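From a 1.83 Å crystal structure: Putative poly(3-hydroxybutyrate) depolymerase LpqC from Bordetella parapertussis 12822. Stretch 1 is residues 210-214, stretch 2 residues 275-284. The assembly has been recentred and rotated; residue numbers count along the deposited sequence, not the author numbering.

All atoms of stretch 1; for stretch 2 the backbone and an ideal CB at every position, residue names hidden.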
# COMPACT_ATOMS: atom_id res chain seq x y z
N ILE A 210 8.26 3.11 6.61
CA ILE A 210 7.09 3.42 7.38
C ILE A 210 7.07 4.92 7.47
O ILE A 210 7.99 5.52 8.06
CB ILE A 210 7.17 2.82 8.77
CG1 ILE A 210 7.30 1.28 8.65
CG2 ILE A 210 5.98 3.32 9.62
CD1 ILE A 210 7.99 0.69 9.98
N LEU A 211 6.07 5.55 6.83
CA LEU A 211 6.04 7.02 6.77
C LEU A 211 4.99 7.51 7.76
O LEU A 211 3.78 7.20 7.60
CB LEU A 211 5.73 7.51 5.38
CG LEU A 211 5.95 8.96 4.97
CD1 LEU A 211 7.45 9.40 5.06
CD2 LEU A 211 5.47 9.18 3.50
N ALA A 212 5.44 8.25 8.76
CA ALA A 212 4.58 8.60 9.90
C ALA A 212 4.53 10.11 10.14
O ALA A 212 5.56 10.72 10.43
CB ALA A 212 5.03 7.83 11.17
N GLY A 213 3.35 10.72 10.03
CA GLY A 213 3.20 12.15 10.34
C GLY A 213 3.22 12.32 11.83
O GLY A 213 2.53 11.59 12.57
N ASP A 214 4.04 13.26 12.33
CA ASP A 214 4.15 13.43 13.78
C ASP A 214 3.02 14.22 14.42
O ASP A 214 2.98 14.38 15.65
CB ASP A 214 5.55 13.93 14.19
CG ASP A 214 5.80 15.41 13.86
OD1 ASP A 214 4.87 16.15 13.45
OD2 ASP A 214 6.98 15.82 14.03
N UNK A 275 -1.22 15.22 1.60
CA UNK A 275 0.10 15.68 2.03
C UNK A 275 1.09 14.50 2.05
O UNK A 275 2.23 14.65 1.66
CB UNK A 275 0.02 16.33 3.41
N UNK A 276 0.66 13.35 2.56
CA UNK A 276 1.56 12.22 2.72
C UNK A 276 1.94 11.67 1.33
O UNK A 276 3.08 11.23 1.13
CB UNK A 276 0.91 11.13 3.58
N UNK A 277 1.00 11.72 0.39
CA UNK A 277 1.28 11.40 -1.02
C UNK A 277 2.39 12.30 -1.60
O UNK A 277 3.30 11.80 -2.26
CB UNK A 277 0.00 11.55 -1.85
N UNK A 278 2.30 13.61 -1.40
CA UNK A 278 3.27 14.53 -1.98
C UNK A 278 4.65 14.44 -1.30
O UNK A 278 5.69 14.61 -1.94
CB UNK A 278 2.74 15.96 -1.89
N UNK A 279 4.64 14.13 -0.01
CA UNK A 279 5.88 13.88 0.72
C UNK A 279 6.56 12.63 0.21
O UNK A 279 7.75 12.59 0.04
CB UNK A 279 5.61 13.76 2.22
N UNK A 280 5.78 11.56 0.04
CA UNK A 280 6.29 10.30 -0.50
C UNK A 280 6.91 10.43 -1.89
O UNK A 280 7.96 9.84 -2.17
CB UNK A 280 5.16 9.27 -0.55
N UNK A 281 6.24 11.20 -2.76
CA UNK A 281 6.70 11.50 -4.11
C UNK A 281 7.99 12.27 -4.04
O UNK A 281 8.89 12.02 -4.85
CB UNK A 281 5.65 12.29 -4.89
N UNK A 282 8.08 13.22 -3.10
CA UNK A 282 9.31 13.98 -2.91
C UNK A 282 10.48 13.08 -2.48
O UNK A 282 11.58 13.21 -2.98
CB UNK A 282 9.09 15.08 -1.87
N UNK A 283 10.23 12.17 -1.55
CA UNK A 283 11.27 11.32 -1.04
C UNK A 283 11.76 10.36 -2.14
O UNK A 283 12.97 10.16 -2.30
CB UNK A 283 10.77 10.55 0.18
N UNK A 284 10.82 9.82 -2.93
CA UNK A 284 11.12 8.84 -3.96
C UNK A 284 11.71 9.46 -5.21
O UNK A 284 12.61 8.91 -5.83
CB UNK A 284 9.85 8.06 -4.32

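Stretch 2 is a helix throughout, and it crosses the strand of stretch 1 at 133° between N-to-C directions. The axes come within 10.1 Å of each other. Stretch 1 offers mainly the apolar side chain of Leu211, which points toward the helix, and the open backbone at Gly213. No charged group of stretch 1 lies near the helix, so apolar side chains are expected where the two meet.

Position 275 has helical angles, and its ideal CB has nothing of stretch 1 within 5.5 Å. Stretch 1 sets no preference here, and many residues would fit. The deposited residue is Ala275; its carbonyl O accepts a backbone hydrogen bond from N of position 279.

Position 276 points its CB toward the strand, 5.0 Å from Leu211 CD2. Its CA is 7.8 Å from the CA of Gly213, which has no side chain to fill the gap. A long, flexible apolar side chain would suit the space; leucine or isoleucine could also be considered, but would reach less far. The deposited residue is Met276, as selenomethionine. All three chi angles are m, and the chain folds so that CE lies against the strand. Met276 CE is 3.6 Å from Leu211 CG and 3.3 Å from Leu211 O, a close packing contact and not a hydrogen bond. Met276 CE also lies 3.7 Å from Gly213 N. A CB modelled on Gly213 would come 3.8 Å from Met276 SE, about contact distance; with glycine that space is left without a side chain.

Position 277 points away from stretch 1. Small or polar residues would serve as well as others. It is Ser277, whose OG is hydrogen-bonded to a residue bordering one of the stretches.

Position 278 is also out of reach, and stretch 1 puts no limit on size or polarity. It is Gln278, with chi1 m.

Position 279 points toward the strand, with its ideal CB 4.8 Å from Leu211 CD2. A medium apolar residue such as valine, isoleucine or leucine would suit. It is Val279, chi1 t, and its CG1 lies 4.3 Å from Leu211 CD2, a loose contact.

Position 280 points sideways, yet its ideal CB is 4.1 Å from Leu211 CD2. Alanine, cysteine or another modest side chain would fit. It is Cys280; CB packs 4.0 Å from Leu211 CD2.

Positions 281 and 282 are beyond the strand's reach, so stretch 1 does not choose between residues. They are Ala281 and Ser282; Ser282 OG is hydrogen-bonded elsewhere in the structure.

Position 283 points toward the strand, but its ideal CB has nothing of stretch 1 within 5.5 Å. A long or branched apolar chain could reach Leu211; leucine, methionine or isoleucine are candidates. It is Leu283, with chi1 m and chi2 t. Its CD1 reaches Leu211 CD1 at 3.7 Å.

Position 284 is out of reach, so even a large side chain is allowed as far as stretch 1 is concerned. It is Trp284, which touches a crystal neighbour.

Stretch 2 (275-284) AMSQVCASLW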
# COMPACT_ATOMS: atom_id res chain seq x y z
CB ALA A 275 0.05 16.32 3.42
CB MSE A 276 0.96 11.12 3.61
CG MSE A 276 0.67 11.59 5.07
SE MSE A 276 2.39 11.94 6.05
CE MSE A 276 2.79 10.05 6.39
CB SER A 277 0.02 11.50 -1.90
OG SER A 277 -0.94 10.52 -1.54
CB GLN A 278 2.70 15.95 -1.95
CG GLN A 278 1.36 16.06 -2.68
CD GLN A 278 1.21 17.35 -3.45
OE1 GLN A 278 1.15 18.45 -2.87
NE2 GLN A 278 1.13 17.23 -4.79
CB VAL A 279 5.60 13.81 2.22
CG1 VAL A 279 6.77 13.20 3.00
CG2 VAL A 279 5.19 15.22 2.72
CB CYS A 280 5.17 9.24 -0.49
SG CYS A 280 5.87 7.58 -0.86
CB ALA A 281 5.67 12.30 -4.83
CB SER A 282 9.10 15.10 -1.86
OG SER A 282 10.30 15.88 -1.72
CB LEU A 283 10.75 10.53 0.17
CG LEU A 283 10.65 11.32 1.46
CD1 LEU A 283 9.72 10.53 2.42
CD2 LEU A 283 12.08 11.66 2.04
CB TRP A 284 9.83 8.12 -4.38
CG TRP A 284 9.41 7.00 -3.49
CD1 TRP A 284 10.19 6.35 -2.55
CD2 TRP A 284 8.15 6.36 -3.50
NE1 TRP A 284 9.45 5.34 -1.96
CE2 TRP A 284 8.20 5.32 -2.53
CE3 TRP A 284 6.96 6.54 -4.25
CZ2 TRP A 284 7.12 4.43 -2.33
CZ3 TRP A 284 5.86 5.70 -3.97
CH2 TRP A 284 5.95 4.65 -3.05
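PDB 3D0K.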